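Penicillin-binding protein 2B (PDB 2WAD) probably forms peptide cross-links between adjacent glycan strands of cell wall peptidoglycan, as a penicillin-binding transpeptidase of the machinery that builds peripheral peptidoglycan. Local coordinates at residues A[453-458]-A[472-477]; A[477-482]-A[505-510]; A[513-516]-A[520-523]. One frame throughout, in Å; residues are numbered along the deposited sequence.

Interaction 1: residues A[453-458]-A[472-477]; sequences LGIMGQ and ESAMGK. Unlike the reference sequence in segment 453-458: I455 (reference Leu). Unlike the reference sequence in segment 472-477: G476 (reference Glu).
Apolar packing carries the contact, with M456 and I455 lying against A474 and K477. The methyl of A474 faces segment 453-458: its CB lies 3.8 Å from CG of M456. The two backbones are close here, with the CA atoms of M456 and A474 5.0 Å apart, a spacing suited to a residue as small as alanine. I455 adds its branch methyl. CG2 stands anti to the backbone N (chi1 -62°, measured to CG1) and projects against the aliphatic part of K477, 3.9 Å from both CB and CD of that lysine. The side chains of I455 and K477 run past each other in opposite directions, so methylenes of the extended lysine cover the buried isoleucine on the outer side.

The polar link between the segments is made through water. One molecule donates to O of I455 at 2.7 Å and lies 3.0 Å from OG of S473, a hydrogen-bonded pair in which the donor is not settled. It thus bridges a carbonyl at the end of one helix to a side-chain hydroxyl of the other.

The helix of segment 453-458 ends in a Schellman motif with G457, at a phi of 78°, as its C-prime residue: Q458 N reaches L453 O at 3.2 Å and G457 N makes a weak bond to G454 O at 3.1 Å.

The arrangement is helix-end packing in the transpeptidase domain, away from the annotated sites: the C-terminal end of helix 445-455 abuts the first half of helix 471-484. Helix 509-515 closes the group, its F512 touching both M456 and A474 and its F509 touching M456, while N399 lies against K477.

Interaction 2: residues A[477-482]-A[505-510]; sequences KLRSTF and KEYNFA. Unlike the reference sequence in segment 505-510: N508 (reference Ser).
R479 and Y507 make the whole of the close contact, one side chain meeting one ring. The tight part is small: NH1 of R479 comes obliquely to the tyrosine ring, 3.8 Å from CE1 and 3.9 Å from CD1. Guanidinium and ring planes stand 79° apart, which rules out a parallel stack, and the arginine and the tyrosine point in opposing senses as they pass. R479 reaches this point with its chain extended from CG to NE. Y507 reaches it by a different route, for a chi1 of 53° tucks CG over its own backbone, flanked by N and C, and swings the ring back over the helix, where it also rests on E472 and M475.

The guanidinium is fixed mainly by other partners. Its NH2 pairs with D521 and forms a hydrogen bond with O of P504, so Y507 packs beside a group already held in place.

The loose side follows the rest of the loop. The backbones keep well apart, the nearest CA atoms being those of R479 and K505 at 11.1 Å. K505 and E506 direct their CB atoms away from the helix, and both are solvent-exposed. Only 92 Å² is buried in all, consistent with a surface contact.

N508 then ends the loop as N-cap, its OD1 accepting from N511 N. The contact sets the loop leading into helix 509-515 against the R479 side of helix 471-484, whose L478 and F482 pack against helix 389-398 and against N515 of helix 509-515.

Interaction 3: residues A[513-516]-A[520-523]; sequences ITNA and FDNY
N515 lies across F520 and D521 and gives the largest single share of the buried surface. Its CB is 3.8 Å from CB of F520. CG follows at the edge of the F520 ring, near the ring plane, and 3.7 Å from OD2 of D521. At the tip the amide divides. OD1 accepts from D521 N at 2.9 Å in a nearly straight bond (N-H...O 170°), although the donor sits 39° out of the carbonyl plane. ND2 gives a weak bond to D521 OD2 at 3.1 Å. Together they hold backbone and side chain of D521, whose OD1 also meets R479.

Beside it, OG1 of T514 packs 3.7 Å from CB of F520 while bonding to N511 O. With CG of F520 anti to its N (chi1 -172°), the ring leads away from segment 513-516 while CB stays close. Water donates to N515 O at 2.7 Å and links weakly to OH of Y523.

N515 thus ties the loop after helix 509-515 back to that helix, with T514 about 11 Å, side chain to side chain, from S386, the inferred acyl-ester serine. Helix 471-484 covers N515 through M475 and L478, helix 445-455 touches A516, and helix 525-536 follows the loop.

How the interactions relate
Helix 471-484 is an element of interactions 1 and 2, which share K477, and helix 509-515 enters both interactions 2 and 3. Interactions 1 and 3 are buried, interaction 2 lies at the surface. Their chemistry follows: methyl and methylene packing with a bridging water in interaction 1, a small oblique guanidinium-ring touch in interaction 2, and direct amide hydrogen bonds in interaction 3. Direct contacts couple them. CB of M475 lies 3.5 Å from CE2 of Y507, joining 1 to 2, while NH2 of R479 reaches OD1 of D521 at 2.8 Å, a salt bridge joining 2 to 3. SD of M475 packs 3.7 Å from ND2 of N515.

Interaction 1: residues A[453-458]-A[472-477]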
ATOM      1  N   LEU A 453      11.813   2.643 -34.448  1.00 40.67           N
ATOM      2  CA  LEU A 453      11.518   3.248 -35.749  1.00 42.46           C
ATOM      3  C   LEU A 453      10.659   2.289 -36.592  1.00 43.15           C
ATOM      4  O   LEU A 453       9.760   2.713 -37.303  1.00 41.84           O
ATOM      5  CB  LEU A 453      12.813   3.612 -36.479  1.00 44.07           C
ATOM      6  CG  LEU A 453      12.660   4.330 -37.823  1.00 48.91           C
ATOM      7  CD1 LEU A 453      12.158   5.748 -37.612  1.00 44.28           C
ATOM      8  CD2 LEU A 453      13.965   4.336 -38.594  1.00 48.54           C
ATOM      9  N   GLY A 454      10.915   0.986 -36.475  1.00 43.16           N
ATOM     10  CA  GLY A 454      10.185  -0.022 -37.226  1.00 41.34           C
ATOM     11  C   GLY A 454       8.740  -0.209 -36.788  1.00 43.48           C
ATOM     12  O   GLY A 454       7.889  -0.614 -37.577  1.00 43.17           O
ATOM     13  N   ILE A 455       8.445   0.048 -35.518  1.00 42.49           N
ATOM     14  CA  ILE A 455       7.056   0.070 -35.072  1.00 41.43           C
ATOM     15  C   ILE A 455       6.323   1.259 -35.704  1.00 43.03           C
ATOM     16  O   ILE A 455       5.103   1.250 -35.865  1.00 41.52           O
ATOM     17  CB  ILE A 455       7.000   0.145 -33.540  1.00 40.69           C
ATOM     18  CG1 ILE A 455       7.664  -1.107 -32.931  1.00 40.22           C
ATOM     19  CG2 ILE A 455       5.568   0.265 -33.049  1.00 39.00           C
ATOM     20  CD1 ILE A 455       7.895  -0.990 -31.422  1.00 31.67           C
ATOM     21  N   MET A 456       7.083   2.288 -36.058  1.00 41.72           N
ATOM     22  CA  MET A 456       6.526   3.479 -36.678  1.00 46.43           C
ATOM     23  C   MET A 456       6.439   3.290 -38.205  1.00 46.96           C
ATOM     24  O   MET A 456       6.220   4.244 -38.946  1.00 48.62           O
ATOM     25  CB  MET A 456       7.456   4.644 -36.334  1.00 45.76           C
ATOM     26  CG  MET A 456       6.824   5.987 -36.197  1.00 52.64           C
ATOM     27  SD  MET A 456       7.944   7.164 -35.388  1.00 57.25           S
ATOM     28  CE  MET A 456       7.306   8.634 -36.152  1.00 45.69           C
ATOM     29  N   GLY A 457       6.661   2.063 -38.673  1.00 48.68           N
ATOM     30  CA  GLY A 457       6.582   1.714 -40.093  1.00 47.78           C
ATOM     31  C   GLY A 457       7.761   2.108 -40.969  1.00 51.22           C
ATOM     32  O   GLY A 457       7.635   2.158 -42.195  1.00 50.35           O
ATOM     33  N   GLN A 458       8.923   2.375 -40.377  1.00 50.21           N
ATOM     34  CA  GLN A 458      10.049   2.868 -41.174  1.00 49.36           C
ATOM     35  C   GLN A 458      11.336   2.055 -41.012  1.00 47.41           C
ATOM     36  O   GLN A 458      11.516   1.335 -40.033  1.00 47.72           O
ATOM     37  CB  GLN A 458      10.270   4.360 -40.909  1.00 49.49           C
ATOM     38  CG  GLN A 458       9.105   5.231 -41.412  1.00 56.04           C
ATOM     39  CD  GLN A 458       9.253   6.707 -41.101  1.00 62.05           C
ATOM     40  OE1 GLN A 458      10.044   7.101 -40.252  1.00 73.46           O
ATOM     41  NE2 GLN A 458       8.483   7.538 -41.790  1.00 71.97           N
ATOM     42  N   GLU A 472       1.711   8.722 -32.917  1.00 45.24           N
ATOM     43  CA  GLU A 472       0.805   8.373 -31.826  1.00 45.86           C
ATOM     44  C   GLU A 472       0.519   6.894 -31.773  1.00 45.87           C
ATOM     45  O   GLU A 472       0.453   6.293 -30.691  1.00 43.75           O
ATOM     46  CB  GLU A 472      -0.509   9.141 -31.929  1.00 45.87           C
ATOM     47  CG  GLU A 472      -0.309  10.620 -31.635  1.00 54.75           C
ATOM     48  CD  GLU A 472      -1.623  11.343 -31.437  1.00 61.20           C
ATOM     49  OE1 GLU A 472      -1.576  12.575 -31.287  1.00 61.18           O
ATOM     50  OE2 GLU A 472      -2.685  10.678 -31.419  1.00 70.60           O
ATOM     51  N   SER A 473       0.323   6.339 -32.966  1.00 43.65           N
ATOM     52  CA  SER A 473       0.076   4.915 -33.143  1.00 42.66           C
ATOM     53  C   SER A 473       1.255   4.113 -32.565  1.00 41.77           C
ATOM     54  O   SER A 473       1.063   3.179 -31.773  1.00 41.60           O
ATOM     55  CB  SER A 473      -0.086   4.682 -34.645  1.00 42.90           C
ATOM     56  OG  SER A 473       0.050   3.328 -35.007  1.00 45.67           O
ATOM     57  N   ALA A 474       2.465   4.518 -32.945  1.00 37.87           N
ATOM     58  CA  ALA A 474       3.708   3.886 -32.520  1.00 39.33           C
ATOM     59  C   ALA A 474       3.959   3.949 -31.008  1.00 37.07           C
ATOM     60  O   ALA A 474       4.190   2.918 -30.383  1.00 38.19           O
ATOM     61  CB  ALA A 474       4.872   4.455 -33.281  1.00 36.13           C
ATOM     62  N   MET A 475       3.859   5.143 -30.427  1.00 39.46           N
ATOM     63  CA  MET A 475       3.978   5.323 -28.979  1.00 38.35           C
ATOM     64  C   MET A 475       2.939   4.484 -28.234  1.00 39.94           C
ATOM     65  O   MET A 475       3.213   3.916 -27.176  1.00 39.64           O
ATOM     66  CB  MET A 475       3.889   6.808 -28.608  1.00 34.75           C
ATOM     67  CG  MET A 475       4.128   7.086 -27.120  1.00 37.80           C
ATOM     68  SD  MET A 475       5.780   6.638 -26.524  1.00 39.34           S
ATOM     69  CE  MET A 475       6.419   8.264 -26.098  1.00 38.23           C
ATOM     70  N   GLY A 476       1.747   4.345 -28.809  1.00 40.56           N
ATOM     71  CA  GLY A 476       0.723   3.498 -28.192  1.00 39.04           C
ATOM     72  C   GLY A 476       1.077   2.021 -28.184  1.00 39.21           C
ATOM     73  O   GLY A 476       0.794   1.293 -27.221  1.00 38.11           O
ATOM     74  N   LYS A 477       1.675   1.558 -29.275  1.00 37.71           N
ATOM     75  CA  LYS A 477       2.039   0.149 -29.379  1.00 38.71           C
ATOM     76  C   LYS A 477       3.196  -0.219 -28.450  1.00 39.57           C
ATOM     77  O   LYS A 477       3.205  -1.312 -27.878  1.00 39.02           O
ATOM     78  CB  LYS A 477       2.407  -0.205 -30.812  1.00 39.79           C
ATOM     79  CG  LYS A 477       1.236  -0.318 -31.772  1.00 43.90           C
ATOM     80  CD  LYS A 477       1.744  -0.489 -33.203  1.00 43.66           C
ATOM     81  CE  LYS A 477       0.586  -0.453 -34.205  1.00 54.35           C
ATOM     82  NZ  LYS A 477       0.965  -1.030 -35.531  1.00 52.44           N
TER
HETATM   83  O   HOH W   1       2.698   2.568 -36.062  1.00 57.48           O

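Interaction 2: residues A[477-482]-A[505-510]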
ATOM      1  N   LYS A 477       1.675   1.558 -29.275  1.00 37.71           N
ATOM      2  CA  LYS A 477       2.039   0.149 -29.379  1.00 38.71           C
ATOM      3  C   LYS A 477       3.196  -0.219 -28.450  1.00 39.57           C
ATOM      4  O   LYS A 477       3.205  -1.312 -27.878  1.00 39.02           O
ATOM      5  CB  LYS A 477       2.407  -0.205 -30.812  1.00 39.79           C
ATOM      6  CG  LYS A 477       1.236  -0.318 -31.772  1.00 43.90           C
ATOM      7  CD  LYS A 477       1.744  -0.489 -33.203  1.00 43.66           C
ATOM      8  CE  LYS A 477       0.586  -0.453 -34.205  1.00 54.35           C
ATOM      9  NZ  LYS A 477       0.965  -1.030 -35.531  1.00 52.44           N
ATOM     10  N   LEU A 478       4.177   0.681 -28.348  1.00 37.99           N
ATOM     11  CA  LEU A 478       5.301   0.524 -27.434  1.00 35.98           C
ATOM     12  C   LEU A 478       4.799   0.468 -25.996  1.00 36.13           C
ATOM     13  O   LEU A 478       5.128  -0.481 -25.275  1.00 34.67           O
ATOM     14  CB  LEU A 478       6.323   1.674 -27.610  1.00 35.56           C
ATOM     15  CG  LEU A 478       7.615   1.588 -26.774  1.00 34.77           C
ATOM     16  CD1 LEU A 478       8.549   0.445 -27.266  1.00 33.37           C
ATOM     17  CD2 LEU A 478       8.382   2.913 -26.754  1.00 34.51           C
ATOM     18  N   ARG A 479       4.012   1.473 -25.589  1.00 34.22           N
ATOM     19  CA  ARG A 479       3.509   1.561 -24.221  1.00 31.58           C
ATOM     20  C   ARG A 479       2.556   0.418 -23.873  1.00 35.82           C
ATOM     21  O   ARG A 479       2.414   0.002 -22.705  1.00 34.48           O
ATOM     22  CB  ARG A 479       2.841   2.910 -23.942  1.00 34.98           C
ATOM     23  CG  ARG A 479       3.757   4.138 -23.922  1.00 31.36           C
ATOM     24  CD  ARG A 479       2.960   5.412 -23.614  1.00 29.35           C
ATOM     25  NE  ARG A 479       3.803   6.474 -23.060  1.00 34.51           N
ATOM     26  CZ  ARG A 479       3.545   7.776 -23.130  1.00 37.16           C
ATOM     27  NH1 ARG A 479       2.438   8.214 -23.734  1.00 32.55           N
ATOM     28  NH2 ARG A 479       4.384   8.649 -22.582  1.00 31.74           N
ATOM     29  N   SER A 480       1.922  -0.125 -24.902  1.00 35.27           N
ATOM     30  CA  SER A 480       1.062  -1.286 -24.687  1.00 35.40           C
ATOM     31  C   SER A 480       1.865  -2.529 -24.349  1.00 35.30           C
ATOM     32  O   SER A 480       1.538  -3.262 -23.399  1.00 34.94           O
ATOM     33  CB  SER A 480       0.095  -1.491 -25.870  1.00 35.76           C
ATOM     34  OG  SER A 480      -0.389  -2.821 -25.931  1.00 37.66           O
ATOM     35  N   THR A 481       2.908  -2.799 -25.127  1.00 34.32           N
ATOM     36  CA  THR A 481       3.848  -3.844 -24.706  1.00 32.34           C
ATOM     37  C   THR A 481       4.435  -3.611 -23.315  1.00 32.08           C
ATOM     38  O   THR A 481       4.447  -4.516 -22.493  1.00 34.77           O
ATOM     39  CB  THR A 481       5.014  -4.005 -25.695  1.00 32.16           C
ATOM     40  OG1 THR A 481       4.482  -4.086 -27.024  1.00 34.41           O
ATOM     41  CG2 THR A 481       5.799  -5.278 -25.361  1.00 33.70           C
ATOM     42  N   PHE A 482       4.986  -2.426 -23.056  1.00 34.41           N
ATOM     43  CA  PHE A 482       5.449  -2.079 -21.707  1.00 33.41           C
ATOM     44  C   PHE A 482       4.414  -2.422 -20.617  1.00 35.09           C
ATOM     45  O   PHE A 482       4.747  -3.096 -19.636  1.00 34.23           O
ATOM     46  CB  PHE A 482       5.812  -0.590 -21.653  1.00 35.29           C
ATOM     47  CG  PHE A 482       7.095  -0.230 -22.389  1.00 33.76           C
ATOM     48  CD1 PHE A 482       8.025  -1.196 -22.737  1.00 39.00           C
ATOM     49  CD2 PHE A 482       7.378   1.084 -22.713  1.00 34.31           C
ATOM     50  CE1 PHE A 482       9.201  -0.862 -23.409  1.00 43.36           C
ATOM     51  CE2 PHE A 482       8.575   1.431 -23.349  1.00 42.59           C
ATOM     52  CZ  PHE A 482       9.490   0.455 -23.720  1.00 37.37           C
ATOM     53  N   LYS A 505       1.127  12.187 -21.502  1.00 43.69           N
ATOM     54  CA  LYS A 505       0.149  12.053 -22.577  1.00 44.84           C
ATOM     55  C   LYS A 505       0.485  12.948 -23.759  1.00 42.68           C
ATOM     56  O   LYS A 505       0.006  12.736 -24.871  1.00 44.58           O
ATOM     57  CB  LYS A 505      -1.263  12.338 -22.059  1.00 43.03           C
ATOM     58  CG  LYS A 505      -1.792  11.199 -21.231  1.00 42.77           C
ATOM     59  CD  LYS A 505      -3.164  11.477 -20.665  1.00 47.16           C
ATOM     60  CE  LYS A 505      -3.589  10.341 -19.746  1.00 48.05           C
ATOM     61  NZ  LYS A 505      -2.791  10.299 -18.469  1.00 45.77           N
ATOM     62  N   GLU A 506       1.307  13.954 -23.501  1.00 42.52           N
ATOM     63  CA  GLU A 506       1.817  14.842 -24.533  1.00 44.31           C
ATOM     64  C   GLU A 506       3.282  14.458 -24.751  1.00 44.28           C
ATOM     65  O   GLU A 506       4.034  14.343 -23.772  1.00 42.01           O
ATOM     66  CB  GLU A 506       1.752  16.284 -24.003  1.00 45.77           C
ATOM     67  CG  GLU A 506       2.220  17.380 -24.971  1.00 54.80           C
ATOM     68  CD  GLU A 506       2.236  18.770 -24.337  1.00 70.98           C
ATOM     69  OE1 GLU A 506       2.350  18.862 -23.090  1.00 81.20           O
ATOM     70  OE2 GLU A 506       2.131  19.779 -25.074  1.00 71.70           O
ATOM     71  N   TYR A 507       3.706  14.300 -26.005  1.00 43.20           N
ATOM     72  CA  TYR A 507       5.080  13.867 -26.290  1.00 44.55           C
ATOM     73  C   TYR A 507       5.397  14.067 -27.762  1.00 45.50           C
ATOM     74  O   TYR A 507       4.484  14.113 -28.578  1.00 44.91           O
ATOM     75  CB  TYR A 507       5.266  12.374 -25.958  1.00 44.63           C
ATOM     76  CG  TYR A 507       4.214  11.544 -26.644  1.00 46.51           C
ATOM     77  CD1 TYR A 507       2.982  11.294 -26.036  1.00 45.19           C
ATOM     78  CD2 TYR A 507       4.427  11.057 -27.927  1.00 44.24           C
ATOM     79  CE1 TYR A 507       1.998  10.562 -26.690  1.00 40.52           C
ATOM     80  CE2 TYR A 507       3.452  10.331 -28.585  1.00 38.99           C
ATOM     81  CZ  TYR A 507       2.235  10.107 -27.969  1.00 44.54           C
ATOM     82  OH  TYR A 507       1.270   9.391 -28.640  1.00 44.32           O
ATOM     83  N   ASN A 508       6.686  14.136 -28.103  1.00 43.96           N
ATOM     84  CA  ASN A 508       7.126  14.192 -29.488  1.00 41.65           C
ATOM     85  C   ASN A 508       7.960  12.977 -29.923  1.00 42.89           C
ATOM     86  O   ASN A 508       8.130  12.019 -29.176  1.00 39.96           O
ATOM     87  CB  ASN A 508       7.963  15.459 -29.710  1.00 43.60           C
ATOM     88  CG  ASN A 508       9.200  15.501 -28.828  1.00 45.31           C
ATOM     89  OD1 ASN A 508       9.808  14.472 -28.546  1.00 40.92           O
ATOM     90  ND2 ASN A 508       9.570  16.690 -28.381  1.00 40.96           N
ATOM     91  N   PHE A 509       8.501  13.039 -31.138  1.00 42.50           N
ATOM     92  CA  PHE A 509       9.270  11.934 -31.705  1.00 41.46           C
ATOM     93  C   PHE A 509      10.519  11.578 -30.912  1.00 41.63           C
ATOM     94  O   PHE A 509      10.840  10.393 -30.780  1.00 40.45           O
ATOM     95  CB  PHE A 509       9.636  12.219 -33.167  1.00 41.21           C
ATOM     96  CG  PHE A 509      10.583  11.218 -33.776  1.00 38.67           C
ATOM     97  CD1 PHE A 509      10.131   9.984 -34.181  1.00 35.28           C
ATOM     98  CD2 PHE A 509      11.922  11.529 -33.956  1.00 37.50           C
ATOM     99  CE1 PHE A 509      11.012   9.059 -34.735  1.00 40.35           C
ATOM    100  CE2 PHE A 509      12.813  10.625 -34.514  1.00 38.36           C
ATOM    101  CZ  PHE A 509      12.359   9.380 -34.909  1.00 38.08           C
ATOM    102  N   ALA A 510      11.244  12.587 -30.432  1.00 41.24           N
ATOM    103  CA  ALA A 510      12.442  12.343 -29.628  1.00 39.65           C
ATOM    104  C   ALA A 510      12.092  11.594 -28.336  1.00 40.30           C
ATOM    105  O   ALA A 510      12.853  10.712 -27.902  1.00 40.50           O
ATOM    106  CB  ALA A 510      13.221  13.665 -29.340  1.00 36.85           C
TER

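Interaction 3: residues A[513-516]-A[520-523]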
ATOM      1  N   ILE A 513      11.433   7.788 -29.132  1.00 37.02           N
ATOM      2  CA  ILE A 513      12.748   7.180 -29.273  1.00 36.40           C
ATOM      3  C   ILE A 513      13.420   6.938 -27.908  1.00 37.83           C
ATOM      4  O   ILE A 513      13.848   5.817 -27.642  1.00 37.32           O
ATOM      5  CB  ILE A 513      13.649   8.017 -30.194  1.00 35.87           C
ATOM      6  CG1 ILE A 513      13.138   7.961 -31.643  1.00 35.81           C
ATOM      7  CG2 ILE A 513      15.091   7.525 -30.123  1.00 40.52           C
ATOM      8  CD1 ILE A 513      12.954   6.517 -32.211  1.00 30.53           C
ATOM      9  N   THR A 514      13.498   7.948 -27.042  1.00 37.73           N
ATOM     10  CA  THR A 514      14.099   7.749 -25.721  1.00 37.92           C
ATOM     11  C   THR A 514      13.314   6.761 -24.852  1.00 38.79           C
ATOM     12  O   THR A 514      13.908   6.086 -24.005  1.00 37.38           O
ATOM     13  CB  THR A 514      14.306   9.055 -24.911  1.00 38.19           C
ATOM     14  OG1 THR A 514      13.071   9.786 -24.833  1.00 41.98           O
ATOM     15  CG2 THR A 514      15.420   9.939 -25.548  1.00 38.07           C
ATOM     16  N   ASN A 515      11.991   6.709 -25.015  1.00 36.60           N
ATOM     17  CA  ASN A 515      11.185   5.751 -24.242  1.00 36.98           C
ATOM     18  C   ASN A 515      11.659   4.338 -24.527  1.00 33.21           C
ATOM     19  O   ASN A 515      11.657   3.488 -23.644  1.00 34.65           O
ATOM     20  CB  ASN A 515       9.683   5.917 -24.542  1.00 34.01           C
ATOM     21  CG  ASN A 515       8.798   5.550 -23.361  1.00 37.58           C
ATOM     22  OD1 ASN A 515       9.202   5.642 -22.201  1.00 31.37           O
ATOM     23  ND2 ASN A 515       7.554   5.176 -23.657  1.00 35.75           N
ATOM     24  N   ALA A 516      12.121   4.117 -25.758  1.00 36.96           N
ATOM     25  CA  ALA A 516      12.578   2.804 -26.223  1.00 37.08           C
ATOM     26  C   ALA A 516      13.803   2.250 -25.490  1.00 38.57           C
ATOM     27  O   ALA A 516      14.036   1.031 -25.468  1.00 35.50           O
ATOM     28  CB  ALA A 516      12.833   2.822 -27.732  1.00 36.68           C
ATOM     29  N   PHE A 520      12.235   7.926 -20.782  1.00 38.24           N
ATOM     30  CA  PHE A 520      11.102   8.860 -20.890  1.00 35.82           C
ATOM     31  C   PHE A 520      10.090   8.536 -19.800  1.00 34.59           C
ATOM     32  O   PHE A 520      10.094   9.185 -18.757  1.00 34.39           O
ATOM     33  CB  PHE A 520      10.492   8.927 -22.312  1.00 35.63           C
ATOM     34  CG  PHE A 520       9.465  10.023 -22.490  1.00 32.56           C
ATOM     35  CD1 PHE A 520       9.798  11.346 -22.250  1.00 40.10           C
ATOM     36  CD2 PHE A 520       8.158   9.733 -22.846  1.00 30.25           C
ATOM     37  CE1 PHE A 520       8.854  12.366 -22.379  1.00 42.66           C
ATOM     38  CE2 PHE A 520       7.209  10.745 -22.988  1.00 36.93           C
ATOM     39  CZ  PHE A 520       7.554  12.065 -22.735  1.00 39.97           C
ATOM     40  N   ASP A 521       9.262   7.508 -19.968  1.00 33.40           N
ATOM     41  CA  ASP A 521       8.282   7.230 -18.911  1.00 33.24           C
ATOM     42  C   ASP A 521       9.046   6.802 -17.642  1.00 35.87           C
ATOM     43  O   ASP A 521      10.054   6.094 -17.769  1.00 36.55           O
ATOM     44  CB  ASP A 521       7.342   6.101 -19.354  1.00 33.08           C
ATOM     45  CG  ASP A 521       6.425   6.509 -20.490  1.00 35.97           C
ATOM     46  OD1 ASP A 521       6.333   7.716 -20.763  1.00 31.55           O
ATOM     47  OD2 ASP A 521       5.795   5.639 -21.123  1.00 35.99           O
ATOM     48  N   ASN A 522       8.572   7.215 -16.461  1.00 33.78           N
ATOM     49  CA  ASN A 522       9.053   6.805 -15.130  1.00 34.28           C
ATOM     50  C   ASN A 522       8.160   5.726 -14.491  1.00 37.19           C
ATOM     51  O   ASN A 522       6.931   5.827 -14.549  1.00 38.03           O
ATOM     52  CB  ASN A 522       9.019   7.986 -14.134  1.00 32.06           C
ATOM     53  CG  ASN A 522      10.068   9.076 -14.418  1.00 36.69           C
ATOM     54  OD1 ASN A 522      10.711   9.594 -13.495  1.00 41.81           O
ATOM     55  ND2 ASN A 522      10.232   9.445 -15.684  1.00 38.24           N
ATOM     56  N   TYR A 523       8.772   4.742 -13.828  1.00 34.42           N
ATOM     57  CA  TYR A 523       8.074   3.610 -13.245  1.00 34.25           C
ATOM     58  C   TYR A 523       8.440   3.449 -11.767  1.00 35.83           C
ATOM     59  O   TYR A 523       9.489   3.948 -11.327  1.00 35.53           O
ATOM     60  CB  TYR A 523       8.483   2.342 -14.001  1.00 33.75           C
ATOM     61  CG  TYR A 523       8.257   2.383 -15.501  1.00 31.60           C
ATOM     62  CD1 TYR A 523       7.041   2.824 -16.056  1.00 38.27           C
ATOM     63  CD2 TYR A 523       9.258   2.008 -16.365  1.00 32.69           C
ATOM     64  CE1 TYR A 523       6.833   2.849 -17.429  1.00 30.50           C
ATOM     65  CE2 TYR A 523       9.076   2.053 -17.731  1.00 31.10           C
ATOM     66  CZ  TYR A 523       7.860   2.439 -18.258  1.00 30.76           C
ATOM     67  OH  TYR A 523       7.731   2.455 -19.633  1.00 33.78           O
TER
HETATM   68  O   HOH W   2      10.720   2.950 -21.153  1.00 31.82           O